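Local coordinates for abietadiene synthase, chloroplastic (Abies grandis, PDB 3S9V), which is a chloroplast enzyme of the terpene synthase family, an elongated and mainly alpha-helical protein with a metal-binding domain, at residues L547-L552 and Q567-M572. Sequence-based numbering, arbitrary orientation.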
ATOM      1  N   LEU A 547     -40.190  29.137  -2.235  1.00 34.28           N
ATOM      2  CA  LEU A 547     -40.213  28.178  -1.140  1.00 32.50           C
ATOM      3  C   LEU A 547     -41.568  27.478  -1.089  1.00 31.36           C
ATOM      4  O   LEU A 547     -41.663  26.306  -0.720  1.00 28.44           O
ATOM      5  CB  LEU A 547     -39.952  28.893   0.181  1.00 30.91           C
ATOM      6  CG  LEU A 547     -38.544  29.461   0.350  1.00 33.77           C
ATOM      7  CD1 LEU A 547     -38.511  30.440   1.515  1.00 32.37           C
ATOM      8  CD2 LEU A 547     -37.565  28.316   0.574  1.00 34.01           C
ATOM      9  N   ASP A 548     -42.613  28.206  -1.464  1.00 28.06           N
ATOM     10  CA  ASP A 548     -43.957  27.649  -1.468  1.00 31.27           C
ATOM     11  C   ASP A 548     -44.011  26.469  -2.439  1.00 31.56           C
ATOM     12  O   ASP A 548     -44.663  25.461  -2.165  1.00 30.86           O
ATOM     13  CB  ASP A 548     -44.964  28.728  -1.876  1.00 39.35           C
ATOM     14  CG  ASP A 548     -45.181  29.773  -0.784  1.00 45.38           C
ATOM     15  OD1 ASP A 548     -45.426  30.955  -1.120  1.00 44.97           O
ATOM     16  OD2 ASP A 548     -45.122  29.408   0.411  1.00 45.41           O
ATOM     17  N   ASP A 549     -43.317  26.603  -3.566  1.00 29.01           N
ATOM     18  CA  ASP A 549     -43.268  25.547  -4.571  1.00 33.39           C
ATOM     19  C   ASP A 549     -42.494  24.329  -4.053  1.00 34.45           C
ATOM     20  O   ASP A 549     -42.941  23.182  -4.206  1.00 31.01           O
ATOM     21  CB  ASP A 549     -42.614  26.060  -5.862  1.00 29.93           C
ATOM     22  CG  ASP A 549     -43.552  26.919  -6.698  1.00 37.86           C
ATOM     23  OD1 ASP A 549     -44.763  26.975  -6.381  1.00 40.43           O
ATOM     24  OD2 ASP A 549     -43.080  27.531  -7.683  1.00 40.88           O
ATOM     25  N   LEU A 550     -41.335  24.582  -3.450  1.00 32.64           N
ATOM     26  CA  LEU A 550     -40.505  23.513  -2.904  1.00 31.00           C
ATOM     27  C   LEU A 550     -41.308  22.710  -1.892  1.00 28.25           C
ATOM     28  O   LEU A 550     -41.146  21.490  -1.776  1.00 29.64           O
ATOM     29  CB  LEU A 550     -39.255  24.092  -2.225  1.00 27.21           C
ATOM     30  CG  LEU A 550     -38.259  24.797  -3.148  1.00 27.52           C
ATOM     31  CD1 LEU A 550     -37.060  25.271  -2.343  1.00 36.21           C
ATOM     32  CD2 LEU A 550     -37.813  23.845  -4.240  1.00 30.86           C
ATOM     33  N   LYS A 551     -42.177  23.403  -1.162  1.00 22.36           N
ATOM     34  CA  LYS A 551     -43.008  22.758  -0.161  1.00 26.25           C
ATOM     35  C   LYS A 551     -43.936  21.698  -0.768  1.00 29.50           C
ATOM     36  O   LYS A 551     -44.317  20.737  -0.094  1.00 33.33           O
ATOM     37  CB  LYS A 551     -43.833  23.798   0.586  1.00 29.89           C
ATOM     38  CG  LYS A 551     -44.577  23.213   1.761  1.00 44.12           C
ATOM     39  CD  LYS A 551     -45.550  24.196   2.374  1.00 50.49           C
ATOM     40  CE  LYS A 551     -46.412  23.489   3.405  1.00 55.60           C
ATOM     41  NZ  LYS A 551     -47.078  22.285   2.819  1.00 57.17           N
ATOM     42  N   LEU A 552     -44.302  21.870  -2.034  1.00 26.22           N
ATOM     43  CA  LEU A 552     -45.160  20.898  -2.695  1.00 28.05           C
ATOM     44  C   LEU A 552     -44.364  19.617  -2.895  1.00 29.55           C
ATOM     45  O   LEU A 552     -44.890  18.518  -2.720  1.00 29.51           O
ATOM     46  CB  LEU A 552     -45.632  21.418  -4.055  1.00 28.52           C
ATOM     47  CG  LEU A 552     -46.449  22.711  -4.086  1.00 29.00           C
ATOM     48  CD1 LEU A 552     -46.646  23.128  -5.538  1.00 32.16           C
ATOM     49  CD2 LEU A 552     -47.789  22.515  -3.391  1.00 22.78           C
ATOM     50  N   GLN A 567     -50.293  21.267  -8.983  1.00 40.67           N
ATOM     51  CA  GLN A 567     -49.948  22.576  -8.432  1.00 39.90           C
ATOM     52  C   GLN A 567     -48.461  22.854  -8.605  1.00 40.98           C
ATOM     53  O   GLN A 567     -47.951  23.837  -8.078  1.00 45.30           O
ATOM     54  CB  GLN A 567     -50.287  22.635  -6.940  1.00 30.51           C
ATOM     55  CG  GLN A 567     -51.738  22.341  -6.620  1.00 39.70           C
ATOM     56  CD  GLN A 567     -52.015  22.290  -5.132  1.00 43.49           C
ATOM     57  OE1 GLN A 567     -51.702  23.227  -4.397  1.00 46.76           O
ATOM     58  NE2 GLN A 567     -52.611  21.192  -4.679  1.00 43.68           N
ATOM     59  N   MET A 568     -47.776  21.994  -9.352  1.00 39.34           N
ATOM     60  CA  MET A 568     -46.337  22.122  -9.555  1.00 37.85           C
ATOM     61  C   MET A 568     -45.883  22.794 -10.836  1.00 39.81           C
ATOM     62  O   MET A 568     -46.487  22.624 -11.895  1.00 39.40           O
ATOM     63  CB  MET A 568     -45.669  20.742  -9.508  1.00 36.77           C
ATOM     64  CG  MET A 568     -45.516  20.129  -8.131  1.00 37.30           C
ATOM     65  SD  MET A 568     -44.655  18.520  -8.172  1.00 26.91           S
ATOM     66  CE  MET A 568     -45.055  17.943  -6.503  1.00 13.38           C
ATOM     67  N   PRO A 569     -44.787  23.564 -10.752  1.00 39.60           N
ATOM     68  CA  PRO A 569     -44.235  24.253 -11.916  1.00 38.18           C
ATOM     69  C   PRO A 569     -43.904  23.168 -12.937  1.00 42.17           C
ATOM     70  O   PRO A 569     -43.803  21.988 -12.584  1.00 38.51           O
ATOM     71  CB  PRO A 569     -42.968  24.901 -11.365  1.00 38.98           C
ATOM     72  CG  PRO A 569     -43.317  25.172  -9.938  1.00 38.66           C
ATOM     73  CD  PRO A 569     -44.048  23.919  -9.526  1.00 36.63           C
ATOM     74  N   GLN A 570     -43.725  23.568 -14.191  1.00 45.41           N
ATOM     75  CA  GLN A 570     -43.405  22.636 -15.264  1.00 47.53           C
ATOM     76  C   GLN A 570     -42.279  21.681 -14.880  1.00 45.08           C
ATOM     77  O   GLN A 570     -42.494  20.479 -14.730  1.00 46.38           O
ATOM     78  CB  GLN A 570     -43.005  23.412 -16.524  1.00 55.19           C
ATOM     79  CG  GLN A 570     -42.514  22.536 -17.664  1.00 68.23           C
ATOM     80  CD  GLN A 570     -43.577  21.574 -18.165  1.00 78.11           C
ATOM     81  OE1 GLN A 570     -43.301  20.707 -18.996  1.00 82.07           O
ATOM     82  NE2 GLN A 570     -44.801  21.726 -17.664  1.00 78.99           N
ATOM     83  N   GLN A 571     -41.083  22.236 -14.726  1.00 39.19           N
ATOM     84  CA  GLN A 571     -39.892  21.475 -14.372  1.00 38.21           C
ATOM     85  C   GLN A 571     -40.012  20.615 -13.109  1.00 38.63           C
ATOM     86  O   GLN A 571     -39.584  19.455 -13.102  1.00 39.78           O
ATOM     87  CB  GLN A 571     -38.706  22.432 -14.221  1.00 36.17           C
ATOM     88  CG  GLN A 571     -38.326  23.138 -15.507  1.00 35.89           C
ATOM     89  CD  GLN A 571     -37.730  22.189 -16.521  1.00 43.82           C
ATOM     90  OE1 GLN A 571     -36.607  21.709 -16.353  1.00 48.00           O
ATOM     91  NE2 GLN A 571     -38.481  21.902 -17.577  1.00 44.73           N
ATOM     92  N   MET A 572     -40.583  21.173 -12.046  1.00 33.39           N
ATOM     93  CA  MET A 572     -40.719  20.435 -10.795  1.00 32.86           C
ATOM     94  C   MET A 572     -41.570  19.172 -10.968  1.00 32.67           C
ATOM     95  O   MET A 572     -41.225  18.103 -10.462  1.00 29.66           O
ATOM     96  CB  MET A 572     -41.324  21.343  -9.708  1.00 27.98           C
ATOM     97  CG  MET A 572     -41.321  20.742  -8.307  1.00 21.14           C
ATOM     98  SD  MET A 572     -41.855  21.856  -6.973  1.00 20.62           S
ATOM     99  CE  MET A 572     -42.922  20.783  -6.100  1.00 23.23           C
TER
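Met572 reaches across from the start of helix 570-594 to helix 547-559. Its CG stands anti to the backbone N (chi1 -171°), and chi2 keeps the chain straight, so the thioether is carried out to the first turn of the other helix. There chi3 of 135° bends the methyl round. CE ends 3.1 Å from Asp549 O and, more tightly than carbons usually pack, 3.5 Å from Leu552 CB; SD lies beside the same carbonyl oxygen. That oxygen already accepts the backbone N-H of Leu552, so the methionine leans on a peptide group engaged within its own helix.

Leu552 answers from its side with CB and CD1. CG sits beside its backbone N, and CD1 is driven against the main chain of Gln567, 2.9 Å from Gln567 O, a very close approach for a methyl. The Gln567 side chain crosses the leucine at about a right angle, bringing its CB to 3.9 Å from Leu552 CD1. Both segments belong to the metal-binding domain of the terpene synthase fold, near one end of the elongated molecule, where the start of helix 547-559 meets the residues leading into helix 570-594 and its first turn. Pro569 is the N-cap residue of that second helix. Its ring meets Asp549 obliquely: CG lies 3.3 Å from Asp549 OD2, touching the carboxylate without a hydrogen bond.

Met568, buried and extended beyond CG, brings CG to 4.1 Å from Leu552 CD1 and CE to 3.8 Å from Leu552 O. Its side chain also touches Ser556 and Phe576. No hydrogen bond joins the two segments, and on helix 547-559 Leu547 and Leu550 rest against Ala617 of helix 599-621.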